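PDB 3NO2: uncharacterized protein from Bacteroides caccae, which is of unknown function but folds as a six-bladed beta-propeller related in sequence to the Mal s 1 allergen-like family. Local coordinates for residues A[125-130]-A[138-143]; A[77-82]-A[92-97]; A[227-232]-A[244-249]; A[4-9]-A[19-24]; A[175-180]-A[190-195]. All coordinates share one frame; numbering follows the deposited sequence.

Interaction 1: A[125-130]-A[138-143]; sequences AQFRQI and YLVPLF
I130 and V140 run alongside each other in the same direction in the tightly packed part of this contact. I130 CD1 stands 4.0 Å from V140 CG2, and the other valine methyl, CG1, meets F127 CD2 at 3.9 Å. F127 holds CG between its backbone N and carbonyl carbon (chi1 55°), and I130 CD1 lies over the centre of its ring. Branched and aromatic apolar residues suit this buried end.

The other end, with A125 and F143 partly exposed, is more open. There CE2 of the F143 ring lies over one face of the R128 guanidinium, 3.5 Å from NH2, with the two planes 37° apart. R128 NH1 donates to F127 O, and NH2 binds H124 O and a citrate probably from the crystallisation liquor.

One direct backbone bond crosses, F143 N to Q126 O at 2.9 Å; elsewhere water mediates. One molecule links R128 N to P141 O, another joins Q129 O to L139 O; P141, lacking an N-H, fits the side facing the loop, where pairing is irregular.

The 125-130 loop is packed between two blades: F127 also touches A93 and C95 of strand 90-95, while strand 138-142 pairs on its far edge with strand 147-151.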
# COMPACT_ATOMS: atom_id res chain seq x y z
N ALA A 125 -10.06 10.70 4.68
CA ALA A 125 -10.24 11.04 3.29
C ALA A 125 -8.98 11.57 2.63
O ALA A 125 -9.05 12.05 1.49
CB ALA A 125 -11.41 12.07 3.15
N GLN A 126 -7.85 11.52 3.32
CA GLN A 126 -6.56 11.96 2.80
C GLN A 126 -5.88 10.82 2.05
O GLN A 126 -6.30 10.46 0.94
CB GLN A 126 -5.69 12.59 3.89
CG GLN A 126 -6.32 13.87 4.46
CD GLN A 126 -5.56 14.46 5.63
OE1 GLN A 126 -4.46 14.02 5.96
NE2 GLN A 126 -6.16 15.46 6.29
N PHE A 127 -4.85 10.20 2.62
CA PHE A 127 -4.05 9.23 1.89
C PHE A 127 -4.01 7.89 2.59
O PHE A 127 -4.40 7.71 3.76
CB PHE A 127 -2.63 9.74 1.67
CG PHE A 127 -1.92 10.14 2.94
CD1 PHE A 127 -1.30 9.21 3.76
CD2 PHE A 127 -1.92 11.48 3.33
CE1 PHE A 127 -0.62 9.64 4.92
CE2 PHE A 127 -1.24 11.87 4.47
CZ PHE A 127 -0.62 10.95 5.23
N ARG A 128 -3.49 6.89 1.84
CA ARG A 128 -3.13 5.60 2.39
C ARG A 128 -1.61 5.45 2.27
O ARG A 128 -0.90 5.71 3.27
CB ARG A 128 -3.94 4.47 1.76
CG ARG A 128 -5.42 4.61 2.06
CD ARG A 128 -5.76 4.39 3.54
NE ARG A 128 -7.20 4.57 3.80
CZ ARG A 128 -7.81 5.71 4.03
NH1 ARG A 128 -7.14 6.83 4.11
NH2 ARG A 128 -9.14 5.72 4.11
N GLN A 129 -1.06 5.08 1.11
CA GLN A 129 0.36 4.77 0.98
C GLN A 129 1.12 5.87 0.21
O GLN A 129 1.08 5.93 -1.01
CB GLN A 129 0.55 3.45 0.23
CG GLN A 129 -0.19 2.28 0.83
CD GLN A 129 0.35 0.93 0.35
OE1 GLN A 129 1.03 0.84 -0.69
NE2 GLN A 129 0.04 -0.15 1.07
N ILE A 130 1.81 6.71 0.95
CA ILE A 130 2.76 7.67 0.42
C ILE A 130 4.03 6.92 -0.02
O ILE A 130 4.35 5.86 0.51
CB ILE A 130 3.05 8.74 1.47
CG1 ILE A 130 1.80 9.59 1.71
CG2 ILE A 130 4.25 9.62 1.08
CD1 ILE A 130 1.94 10.70 2.80
N TYR A 138 7.99 13.43 -2.01
CA TYR A 138 6.99 12.45 -1.63
C TYR A 138 5.80 12.48 -2.55
O TYR A 138 5.29 13.58 -2.86
CB TYR A 138 6.55 12.67 -0.17
CG TYR A 138 7.73 12.59 0.76
CD1 TYR A 138 8.35 11.37 1.00
CD2 TYR A 138 8.23 13.70 1.42
CE1 TYR A 138 9.45 11.28 1.87
CE2 TYR A 138 9.33 13.63 2.29
CZ TYR A 138 9.92 12.41 2.51
OH TYR A 138 11.01 12.32 3.38
N LEU A 139 5.33 11.31 -2.95
CA LEU A 139 4.15 11.18 -3.81
C LEU A 139 2.98 10.80 -2.90
O LEU A 139 2.99 9.74 -2.23
CB LEU A 139 4.34 10.13 -4.88
CG LEU A 139 5.43 10.44 -5.90
CD1 LEU A 139 5.58 9.28 -6.90
CD2 LEU A 139 5.09 11.75 -6.64
N VAL A 140 1.98 11.68 -2.86
CA VAL A 140 0.88 11.58 -1.92
C VAL A 140 -0.42 11.44 -2.71
O VAL A 140 -0.94 12.44 -3.26
CB VAL A 140 0.79 12.80 -1.03
CG1 VAL A 140 -0.35 12.64 0.00
CG2 VAL A 140 2.17 13.11 -0.36
N PRO A 141 -0.96 10.22 -2.82
CA PRO A 141 -2.26 10.05 -3.46
C PRO A 141 -3.36 10.43 -2.48
O PRO A 141 -3.28 10.07 -1.30
CB PRO A 141 -2.33 8.56 -3.81
CG PRO A 141 -1.01 7.95 -3.30
CD PRO A 141 -0.47 8.94 -2.30
N LEU A 142 -4.40 11.13 -2.94
CA LEU A 142 -5.46 11.61 -2.05
C LEU A 142 -6.82 11.19 -2.53
O LEU A 142 -7.17 11.35 -3.69
CB LEU A 142 -5.42 13.13 -1.92
CG LEU A 142 -4.14 13.70 -1.28
CD1 LEU A 142 -4.11 15.25 -1.50
CD2 LEU A 142 -4.03 13.36 0.21
N PHE A 143 -7.59 10.63 -1.60
CA PHE A 143 -8.94 10.15 -1.87
C PHE A 143 -9.91 11.28 -2.23
O PHE A 143 -10.53 11.26 -3.29
CB PHE A 143 -9.55 9.45 -0.66
CG PHE A 143 -9.13 8.01 -0.40
CD1 PHE A 143 -8.00 7.43 -0.90
CD2 PHE A 143 -9.97 7.23 0.39
CE1 PHE A 143 -7.71 6.09 -0.60
CE2 PHE A 143 -9.66 5.92 0.69
CZ PHE A 143 -8.52 5.37 0.22
O HOH W 1 -3.46 7.38 -0.89
O HOH W 2 2.30 7.17 -3.23

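Interaction 2: A[77-82]-A[92-97]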
# COMPACT_ATOMS: atom_id res chain seq x y z
N CYS A 77 -5.58 11.46 14.30
CA CYS A 77 -4.75 11.24 13.10
C CYS A 77 -4.86 9.78 12.72
O CYS A 77 -5.29 8.94 13.53
CB CYS A 77 -3.31 11.64 13.33
SG CYS A 77 -3.03 13.43 13.56
N GLU A 78 -4.46 9.44 11.51
CA GLU A 78 -4.48 8.05 11.06
C GLU A 78 -3.16 7.72 10.39
O GLU A 78 -2.83 8.18 9.26
CB GLU A 78 -5.62 7.79 10.09
CG GLU A 78 -7.00 8.05 10.66
CD GLU A 78 -8.12 7.57 9.75
OE1 GLU A 78 -7.86 6.96 8.71
OE2 GLU A 78 -9.30 7.83 10.13
N MSE A 79 -2.38 6.84 11.02
CA MSE A 79 -1.15 6.34 10.44
C MSE A 79 -1.53 5.29 9.41
O MSE A 79 -1.99 4.19 9.76
CB MSE A 79 -0.30 5.69 11.55
CG MSE A 79 1.07 5.37 11.08
SE MSE A 79 2.34 6.86 11.10
CE MSE A 79 2.82 6.79 12.94
N GLN A 80 -1.29 5.60 8.14
CA GLN A 80 -1.72 4.76 7.04
C GLN A 80 -0.61 4.33 6.10
O GLN A 80 -0.84 3.40 5.33
CB GLN A 80 -2.82 5.43 6.22
CG GLN A 80 -4.12 5.67 6.98
CD GLN A 80 -5.01 4.48 7.13
OE1 GLN A 80 -4.67 3.37 6.79
NE2 GLN A 80 -6.18 4.71 7.72
N THR A 81 0.57 4.98 6.12
CA THR A 81 1.73 4.60 5.36
C THR A 81 2.73 3.90 6.24
O THR A 81 2.99 4.34 7.36
CB THR A 81 2.42 5.86 4.78
OG1 THR A 81 1.57 6.54 3.85
CG2 THR A 81 3.74 5.55 4.09
N ALA A 82 3.33 2.84 5.72
CA ALA A 82 4.45 2.15 6.37
C ALA A 82 5.18 1.32 5.30
O ALA A 82 4.66 0.29 4.89
CB ALA A 82 3.96 1.30 7.51
N VAL A 92 7.03 6.20 7.34
CA VAL A 92 5.66 6.11 7.87
C VAL A 92 4.98 7.45 7.73
O VAL A 92 5.64 8.48 7.61
CB VAL A 92 5.63 5.63 9.31
CG1 VAL A 92 6.29 4.22 9.46
CG2 VAL A 92 6.26 6.65 10.29
N ALA A 93 3.67 7.51 7.77
CA ALA A 93 2.97 8.78 7.63
C ALA A 93 1.56 8.70 8.19
O ALA A 93 0.90 7.67 8.05
CB ALA A 93 2.91 9.27 6.14
N TRP A 94 1.10 9.82 8.75
CA TRP A 94 -0.25 9.94 9.24
C TRP A 94 -1.02 11.06 8.56
O TRP A 94 -0.54 12.17 8.32
CB TRP A 94 -0.33 10.04 10.77
CG TRP A 94 0.15 11.29 11.44
CD1 TRP A 94 -0.42 12.52 11.45
CD2 TRP A 94 1.31 11.38 12.29
NE1 TRP A 94 0.30 13.38 12.24
CE2 TRP A 94 1.36 12.69 12.77
CE3 TRP A 94 2.28 10.47 12.69
CZ2 TRP A 94 2.37 13.12 13.64
CZ3 TRP A 94 3.28 10.90 13.59
CH2 TRP A 94 3.31 12.21 14.02
N CYS A 95 -2.29 10.75 8.28
CA CYS A 95 -3.29 11.71 7.89
C CYS A 95 -3.65 12.56 9.08
O CYS A 95 -3.73 12.05 10.21
CB CYS A 95 -4.54 10.99 7.41
SG CYS A 95 -4.17 9.78 6.06
N GLY A 96 -3.86 13.84 8.86
CA GLY A 96 -4.22 14.75 9.96
C GLY A 96 -4.07 16.19 9.54
O GLY A 96 -4.20 16.55 8.35
N HIS A 97 -3.79 17.03 10.54
CA HIS A 97 -3.69 18.51 10.38
C HIS A 97 -2.58 19.02 11.29
O HIS A 97 -2.85 19.41 12.44
CB HIS A 97 -5.03 19.16 10.71
CG HIS A 97 -6.10 18.73 9.76
ND1 HIS A 97 -6.08 19.09 8.44
CD2 HIS A 97 -7.19 17.94 9.92
CE1 HIS A 97 -7.08 18.53 7.81
NE2 HIS A 97 -7.78 17.83 8.67
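E78 and C95 form a hydrogen-bonded antiparallel pair, E78 N to C95 O at 3.0 Å, and M79 and W94 follow as a non-hydrogen-bonded pair, before the register slips by one residue where Q80 and T81 both face A93. At that slip A93 O accepts Q80 N at 3.0 Å and, weakly, T81 N.

On the face carrying M79, V92 and W94, the selenomethionine M79 has CG anti to its backbone N (chi1 -170°) and then bends twice. Its selenium lies in the plane of the indole at the edge, and CE reaches W94 CE3 at 3.7 Å, a Met-aromatic contact. V92 CB packs against the same selenium at 3.9 Å. A long unbranched methionine side chain, here in its selenium-labelled form, can bend to follow the indole edge.

On the other face, that of T81 and A93, T81 CB touches A93 CB at 3.7 Å; the small alanine fits close to the threonine. T81 OG1 is bonded to R128 O and I130 N, which ties this hairpin to the following blade. Q80 NE2 donates to E78 OE1 at 3.0 Å, while E78 OE1 also meets H124 and Q80 OE1 meets N40.

The arrangement is a classic beta bulge in the inner hairpin of a propeller blade, formed by strands 78-84 and 90-95.

Interaction 3: A[227-232]-A[244-249]; sequences YICNWQ and PQLVEI
N230 turns CG anti to its backbone N (chi1 -168°), which directs the side chain at the opposing segment, where ND2 donates to P244 O at 3.0 Å. The donor lies nearly along the C=O direction of that proline. L246 likewise has CG anti to its backbone N, and a chi2 of 67° then turns CD1 to 3.4 Å from I228 O and 4.1 Å from C229 SG. Asparagine suits the end of the pairing: its amide adds a bond beside the backbone one, N230 N to Q245 O at 2.9 Å, and its OD1 accepts from F213 N.

Further along, I228 and V247 form a hydrogen-bonded antiparallel pair, with I228 N 2.9 Å from V247 O. On the face they share, I228 CB meets V247 CG2 at 3.8 Å, and I249 CD1 adjoins I228 CD1; branched aliphatic residues suit this buried position.

The opposite face carries Y227, C229, L246 and E248. E248 is fully extended, and its CB lies 3.9 Å from Y227 CD1, with ring and carboxylate planes 63° apart. Extended past the tyrosine, the carboxylate forms a salt bridge with K22, whose amine also bonds Y227 OH; this positive neighbour probably favours an ionised E248.

Strands 226-231 and 246-249 are the two middle strands of a four-stranded propeller blade, and Q245 and L246 make a classic beta bulge against L259 of its outermost strand.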
# COMPACT_ATOMS: atom_id res chain seq x y z
N TYR A 227 1.65 -7.84 -8.72
CA TYR A 227 0.60 -8.17 -7.77
C TYR A 227 -0.38 -7.04 -7.66
O TYR A 227 0.04 -5.86 -7.59
CB TYR A 227 1.15 -8.47 -6.37
CG TYR A 227 2.00 -9.71 -6.23
CD1 TYR A 227 1.56 -10.96 -6.59
CD2 TYR A 227 3.25 -9.63 -5.65
CE1 TYR A 227 2.38 -12.08 -6.45
CE2 TYR A 227 4.06 -10.74 -5.51
CZ TYR A 227 3.62 -11.95 -5.90
OH TYR A 227 4.43 -13.09 -5.75
N ILE A 228 -1.66 -7.38 -7.62
CA ILE A 228 -2.75 -6.41 -7.41
C ILE A 228 -3.57 -6.90 -6.24
O ILE A 228 -4.14 -8.00 -6.26
CB ILE A 228 -3.63 -6.27 -8.66
CG1 ILE A 228 -2.81 -5.92 -9.89
CG2 ILE A 228 -4.76 -5.27 -8.37
CD1 ILE A 228 -3.61 -6.01 -11.20
N CYS A 229 -3.68 -6.08 -5.20
CA CYS A 229 -4.53 -6.30 -4.06
C CYS A 229 -5.95 -5.82 -4.43
O CYS A 229 -6.17 -4.64 -4.68
CB CYS A 229 -4.04 -5.60 -2.82
SG CYS A 229 -2.39 -6.13 -2.28
N ASN A 230 -6.87 -6.78 -4.53
CA ASN A 230 -8.21 -6.55 -5.07
C ASN A 230 -9.24 -6.51 -3.96
O ASN A 230 -9.93 -7.48 -3.68
CB ASN A 230 -8.52 -7.70 -6.04
CG ASN A 230 -9.75 -7.45 -6.88
OD1 ASN A 230 -10.10 -6.30 -7.13
ND2 ASN A 230 -10.45 -8.52 -7.30
N TRP A 231 -9.29 -5.37 -3.27
CA TRP A 231 -9.98 -5.26 -1.98
C TRP A 231 -11.48 -5.09 -2.21
O TRP A 231 -11.92 -4.21 -2.98
CB TRP A 231 -9.36 -4.08 -1.21
CG TRP A 231 -9.85 -3.92 0.21
CD1 TRP A 231 -9.39 -4.57 1.32
CD2 TRP A 231 -10.87 -3.04 0.68
NE1 TRP A 231 -10.06 -4.16 2.43
CE2 TRP A 231 -10.96 -3.21 2.07
CE3 TRP A 231 -11.68 -2.09 0.06
CZ2 TRP A 231 -11.84 -2.48 2.84
CZ3 TRP A 231 -12.58 -1.36 0.86
CH2 TRP A 231 -12.65 -1.57 2.20
N GLN A 232 -12.25 -5.89 -1.52
CA GLN A 232 -13.67 -6.07 -1.80
C GLN A 232 -14.61 -5.42 -0.77
O GLN A 232 -15.82 -5.66 -0.81
CB GLN A 232 -14.00 -7.55 -1.98
CG GLN A 232 -13.26 -8.10 -3.24
CD GLN A 232 -13.23 -9.59 -3.34
OE1 GLN A 232 -14.22 -10.27 -3.07
NE2 GLN A 232 -12.09 -10.12 -3.81
N PRO A 244 -11.03 -13.05 -6.65
CA PRO A 244 -9.80 -13.19 -5.88
C PRO A 244 -9.45 -11.96 -5.05
O PRO A 244 -9.62 -10.81 -5.47
CB PRO A 244 -8.73 -13.40 -6.95
CG PRO A 244 -9.31 -12.81 -8.21
CD PRO A 244 -10.79 -13.08 -8.11
N GLN A 245 -8.95 -12.24 -3.85
CA GLN A 245 -8.43 -11.21 -2.99
C GLN A 245 -7.14 -10.60 -3.51
O GLN A 245 -6.83 -9.41 -3.26
CB GLN A 245 -8.19 -11.72 -1.58
CG GLN A 245 -9.40 -12.10 -0.76
CD GLN A 245 -10.15 -13.30 -1.27
OE1 GLN A 245 -9.51 -14.30 -1.64
NE2 GLN A 245 -11.49 -13.23 -1.33
N LEU A 246 -6.36 -11.38 -4.23
CA LEU A 246 -5.02 -11.03 -4.64
C LEU A 246 -4.76 -11.77 -5.95
O LEU A 246 -5.07 -12.95 -6.07
CB LEU A 246 -4.01 -11.45 -3.56
CG LEU A 246 -2.56 -11.30 -3.93
CD1 LEU A 246 -2.20 -9.82 -4.08
CD2 LEU A 246 -1.63 -11.99 -2.88
N VAL A 247 -4.26 -11.05 -6.96
CA VAL A 247 -3.82 -11.66 -8.22
C VAL A 247 -2.41 -11.28 -8.53
O VAL A 247 -1.92 -10.20 -8.15
CB VAL A 247 -4.74 -11.30 -9.42
CG1 VAL A 247 -6.17 -11.79 -9.19
CG2 VAL A 247 -4.72 -9.80 -9.73
N GLU A 248 -1.75 -12.16 -9.29
CA GLU A 248 -0.53 -11.86 -10.01
C GLU A 248 -0.90 -11.85 -11.48
O GLU A 248 -1.45 -12.83 -11.99
CB GLU A 248 0.55 -12.91 -9.79
CG GLU A 248 1.85 -12.61 -10.51
CD GLU A 248 2.89 -13.70 -10.35
OE1 GLU A 248 2.66 -14.68 -9.59
OE2 GLU A 248 3.93 -13.57 -11.02
N ILE A 249 -0.60 -10.74 -12.16
CA ILE A 249 -0.75 -10.66 -13.60
C ILE A 249 0.65 -10.68 -14.20
O ILE A 249 1.62 -10.17 -13.63
CB ILE A 249 -1.60 -9.47 -14.11
CG1 ILE A 249 -1.02 -8.13 -13.69
CG2 ILE A 249 -3.10 -9.64 -13.66
CD1 ILE A 249 -1.59 -6.95 -14.50

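Interaction 4: A[4-9]-A[19-24]; sequences PQHLLV and IINKDT
I19 opens its half of an antiparallel hairpin in the propeller blade that joins the chain's two ends, strand 6-10 lying between strands 16-21 and 270-274. Its CG1 meets L8 CD1 at 3.8 Å, on the face that also carries H6. I20 pairs with L7 by two backbone bonds, I20 N to L7 O at 2.8 Å being one. The I20 and V9 side chains cross at about a right angle, I20 CD1 3.8 Å from V9 CG2; aliphatic residues suit this buried face.

N21 places its CA over one face of the H6 imidazole, 4.2 Å from the ring centroid, a CH-pi contact. Its OD1 accepts T24 N, an Asx motif well served by asparagine where the strand ends. K22 N donates to Q5 O at 2.9 Å. Fully extended, the K22 side chain lies alongside that of Q5, and its amine, the partner of E248, also makes a cation-pi contact with W257.

D23, an exposed acid, accepts from a water at OD1 (2.9 Å), and the same water accepts from Q5 N at 2.9 Å.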
# COMPACT_ATOMS: atom_id res chain seq x y z
N PRO A 4 10.15 -21.66 -1.43
CA PRO A 4 8.91 -20.99 -1.86
C PRO A 4 8.91 -19.51 -1.45
O PRO A 4 9.38 -19.16 -0.37
CB PRO A 4 7.80 -21.75 -1.12
CG PRO A 4 8.36 -23.09 -0.90
CD PRO A 4 9.84 -22.84 -0.60
N GLN A 5 8.39 -18.70 -2.34
CA GLN A 5 8.14 -17.31 -2.05
C GLN A 5 7.12 -17.22 -0.90
O GLN A 5 6.15 -17.97 -0.86
CB GLN A 5 7.62 -16.63 -3.32
CG GLN A 5 8.66 -16.59 -4.49
CD GLN A 5 8.00 -16.44 -5.88
OE1 GLN A 5 7.73 -15.33 -6.34
NE2 GLN A 5 7.73 -17.57 -6.53
N HIS A 6 7.36 -16.29 0.02
CA HIS A 6 6.40 -15.95 1.04
C HIS A 6 5.97 -14.50 0.87
O HIS A 6 6.73 -13.66 0.38
CB HIS A 6 7.00 -16.17 2.43
CG HIS A 6 7.14 -17.61 2.79
ND1 HIS A 6 8.08 -18.43 2.18
CD2 HIS A 6 6.39 -18.42 3.57
CE1 HIS A 6 7.93 -19.66 2.65
NE2 HIS A 6 6.92 -19.68 3.49
N LEU A 7 4.72 -14.24 1.26
CA LEU A 7 4.07 -12.94 1.06
C LEU A 7 3.47 -12.47 2.36
O LEU A 7 2.64 -13.15 2.96
CB LEU A 7 2.98 -13.04 0.01
CG LEU A 7 3.46 -13.49 -1.36
CD1 LEU A 7 2.24 -13.89 -2.24
CD2 LEU A 7 4.34 -12.48 -2.06
N LEU A 8 3.92 -11.33 2.81
CA LEU A 8 3.36 -10.63 3.98
C LEU A 8 2.15 -9.82 3.47
O LEU A 8 2.28 -9.09 2.50
CB LEU A 8 4.41 -9.71 4.60
CG LEU A 8 4.01 -8.83 5.77
CD1 LEU A 8 3.64 -9.65 7.01
CD2 LEU A 8 5.11 -7.80 6.06
N VAL A 9 1.02 -9.96 4.12
CA VAL A 9 -0.24 -9.31 3.67
C VAL A 9 -1.00 -8.74 4.87
O VAL A 9 -0.88 -9.21 6.01
CB VAL A 9 -1.17 -10.27 2.89
CG1 VAL A 9 -0.52 -10.66 1.55
CG2 VAL A 9 -1.56 -11.53 3.69
N ILE A 19 1.49 -14.06 6.97
CA ILE A 19 2.46 -14.45 5.96
C ILE A 19 1.95 -15.72 5.30
O ILE A 19 1.53 -16.67 5.98
CB ILE A 19 3.88 -14.69 6.53
CG1 ILE A 19 4.40 -13.38 7.12
CG2 ILE A 19 4.83 -15.25 5.42
CD1 ILE A 19 5.67 -13.53 7.98
N ILE A 20 1.91 -15.69 3.98
CA ILE A 20 1.37 -16.77 3.15
C ILE A 20 2.53 -17.37 2.35
O ILE A 20 3.35 -16.66 1.75
CB ILE A 20 0.29 -16.21 2.22
CG1 ILE A 20 -0.91 -15.75 3.08
CG2 ILE A 20 -0.17 -17.25 1.18
CD1 ILE A 20 -2.02 -15.00 2.33
N ASN A 21 2.58 -18.70 2.33
CA ASN A 21 3.45 -19.42 1.40
C ASN A 21 2.77 -19.37 0.03
O ASN A 21 1.65 -19.85 -0.13
CB ASN A 21 3.59 -20.88 1.89
CG ASN A 21 4.37 -21.77 0.94
OD1 ASN A 21 4.25 -21.70 -0.27
ND2 ASN A 21 5.21 -22.66 1.53
N LYS A 22 3.38 -18.66 -0.90
CA LYS A 22 2.76 -18.41 -2.20
C LYS A 22 2.38 -19.73 -2.93
O LYS A 22 1.31 -19.83 -3.53
CB LYS A 22 3.66 -17.58 -3.07
CG LYS A 22 3.05 -17.23 -4.43
CD LYS A 22 4.00 -16.47 -5.35
CE LYS A 22 3.33 -16.11 -6.64
NZ LYS A 22 4.23 -15.36 -7.55
N ASP A 23 3.26 -20.69 -2.87
CA ASP A 23 3.10 -21.93 -3.60
C ASP A 23 1.97 -22.77 -3.06
O ASP A 23 1.14 -23.27 -3.83
CB ASP A 23 4.38 -22.76 -3.54
CG ASP A 23 5.51 -22.18 -4.39
OD1 ASP A 23 5.29 -21.24 -5.20
OD2 ASP A 23 6.63 -22.70 -4.26
N THR A 24 1.91 -22.93 -1.74
CA THR A 24 0.85 -23.70 -1.12
C THR A 24 -0.45 -22.92 -0.87
O THR A 24 -1.51 -23.51 -0.65
CB THR A 24 1.31 -24.32 0.19
OG1 THR A 24 1.51 -23.24 1.13
CG2 THR A 24 2.61 -25.15 0.05
O HOH W 3 7.64 -19.62 -4.97
O HOH W 4 5.96 -17.57 -8.41
O HOH W 5 6.26 -22.12 4.51

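Interaction 5: A[175-180]-A[190-195]; sequences NGDCLV and QLNLES
C178 and L191 form a hydrogen-bonded antiparallel pair, with L191 N 2.8 Å from C178 O and C178 N bonded in return to L191 O; L179 and Q190 make the adjoining non-hydrogen-bonded pair. Beyond C178 the strand pairing ends, N192 is skipped in the register, and the D177 side chain links to L193.

The D177 carboxylate is gripped from the other segment by both oxygens. OD2 offers its anti lone pair to Q190 NE2 at 2.8 Å, the acceptor lying in the plane of the glutamine amide. OD1 is met by L193 N at 3.1 Å, from above the carboxylate plane. Q190 reaches D177 because its side chain is extended, with CG anti to the backbone N (chi1 -180°). A water donates to D177 OD2 and accepts from N192 ND2. Aspartate suits this place, a short acid with two acceptors close to the backbone.

On the buried side V180 CG2 packs against L191 CD1 at 3.8 Å, and C178 SG touches L191 CB at 4.0 Å. Toward the exterior, L193 CB rests 3.6 Å from G176 O. Glycine suits that position, since its positive phi (91°) would press a CB against the preceding carbonyl.

N175 OD1 accepts D177 N at 2.9 Å, and N192 OD1 accepts S195 N: an Asx turn and an Asx motif flanking the middle hairpin of a propeller blade.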
# COMPACT_ATOMS: atom_id res chain seq x y z
N ASN A 175 11.59 1.51 -15.66
CA ASN A 175 11.87 2.70 -16.48
C ASN A 175 11.73 4.02 -15.76
O ASN A 175 11.88 5.06 -16.38
CB ASN A 175 11.03 2.71 -17.78
CG ASN A 175 9.56 3.06 -17.54
OD1 ASN A 175 9.09 3.12 -16.40
ND2 ASN A 175 8.82 3.31 -18.63
N GLY A 176 11.38 3.98 -14.47
CA GLY A 176 11.24 5.19 -13.66
C GLY A 176 9.83 5.79 -13.64
O GLY A 176 9.58 6.73 -12.87
N ASP A 177 8.93 5.25 -14.45
CA ASP A 177 7.52 5.65 -14.39
C ASP A 177 6.93 5.08 -13.09
O ASP A 177 7.55 4.23 -12.42
CB ASP A 177 6.70 5.12 -15.57
CG ASP A 177 6.97 5.84 -16.89
OD1 ASP A 177 7.76 6.81 -16.91
OD2 ASP A 177 6.35 5.42 -17.89
N CYS A 178 5.73 5.54 -12.72
CA CYS A 178 5.06 4.94 -11.60
C CYS A 178 3.66 4.50 -11.99
O CYS A 178 3.06 4.99 -12.94
CB CYS A 178 5.06 5.81 -10.35
SG CYS A 178 3.93 7.16 -10.37
N LEU A 179 3.20 3.53 -11.24
CA LEU A 179 1.83 3.07 -11.32
C LEU A 179 1.08 3.64 -10.13
O LEU A 179 1.62 3.62 -9.01
CB LEU A 179 1.72 1.57 -11.25
CG LEU A 179 2.42 0.77 -12.35
CD1 LEU A 179 2.20 -0.75 -12.16
CD2 LEU A 179 1.87 1.17 -13.71
N VAL A 180 -0.10 4.17 -10.32
CA VAL A 180 -0.94 4.67 -9.21
C VAL A 180 -2.24 3.86 -9.18
O VAL A 180 -3.00 3.81 -10.16
CB VAL A 180 -1.23 6.16 -9.33
CG1 VAL A 180 -2.07 6.65 -8.13
CG2 VAL A 180 0.10 6.96 -9.45
N GLN A 190 -0.55 4.47 -15.29
CA GLN A 190 0.88 4.66 -15.36
C GLN A 190 1.15 6.14 -15.64
O GLN A 190 0.57 6.67 -16.61
CB GLN A 190 1.45 3.75 -16.46
CG GLN A 190 2.96 3.87 -16.61
CD GLN A 190 3.52 2.89 -17.63
OE1 GLN A 190 2.93 1.84 -17.88
NE2 GLN A 190 4.67 3.23 -18.22
N LEU A 191 1.99 6.74 -14.83
CA LEU A 191 2.40 8.14 -14.96
C LEU A 191 3.83 8.25 -15.44
O LEU A 191 4.72 7.62 -14.88
CB LEU A 191 2.33 8.88 -13.63
CG LEU A 191 0.96 8.99 -12.99
CD1 LEU A 191 1.07 9.89 -11.72
CD2 LEU A 191 -0.05 9.54 -13.96
N ASN A 192 4.04 9.08 -16.46
CA ASN A 192 5.38 9.30 -17.03
C ASN A 192 6.18 10.12 -16.06
O ASN A 192 5.67 11.13 -15.51
CB ASN A 192 5.30 10.02 -18.39
CG ASN A 192 6.69 10.26 -19.04
OD1 ASN A 192 7.26 11.34 -18.91
ND2 ASN A 192 7.22 9.25 -19.73
N LEU A 193 7.42 9.68 -15.85
CA LEU A 193 8.39 10.37 -14.98
C LEU A 193 8.55 11.85 -15.37
O LEU A 193 8.20 12.75 -14.59
CB LEU A 193 9.75 9.62 -15.04
CG LEU A 193 10.95 10.15 -14.24
CD1 LEU A 193 10.59 10.37 -12.75
CD2 LEU A 193 12.14 9.22 -14.38
N GLU A 194 9.01 12.10 -16.60
CA GLU A 194 9.32 13.48 -17.03
C GLU A 194 8.10 14.42 -17.03
O GLU A 194 8.13 15.50 -16.43
CB GLU A 194 9.99 13.47 -18.42
N SER A 195 7.02 14.00 -17.70
CA SER A 195 5.88 14.88 -17.99
C SER A 195 4.82 14.91 -16.90
O SER A 195 3.98 15.81 -16.88
CB SER A 195 5.21 14.47 -19.31
OG SER A 195 4.57 13.20 -19.18
O HOH W 6 6.60 6.63 -20.23

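How the interactions relate
Along the chain the contacts come in the order 4, 2, 1, 5, 3, each in a different blade of the propeller, and none nests inside another. Interactions 1 and 2 are neighbours, with centres 9 Å apart, joined where the 125-130 loop meets T81 and C95. Interactions 3 and 4 also touch, their centres 14 Å apart, through K22 in the blade that unites the two chain ends. Interaction 5 follows interaction 1 in the next blade, about 16 Å between centres. Interactions 4 and 5 are the farthest apart, at 29 Å. Two of the pairs thus bridge neighbouring blades, and interaction 4 lies where strands 6-10 and 270-274 meet and the ring closes.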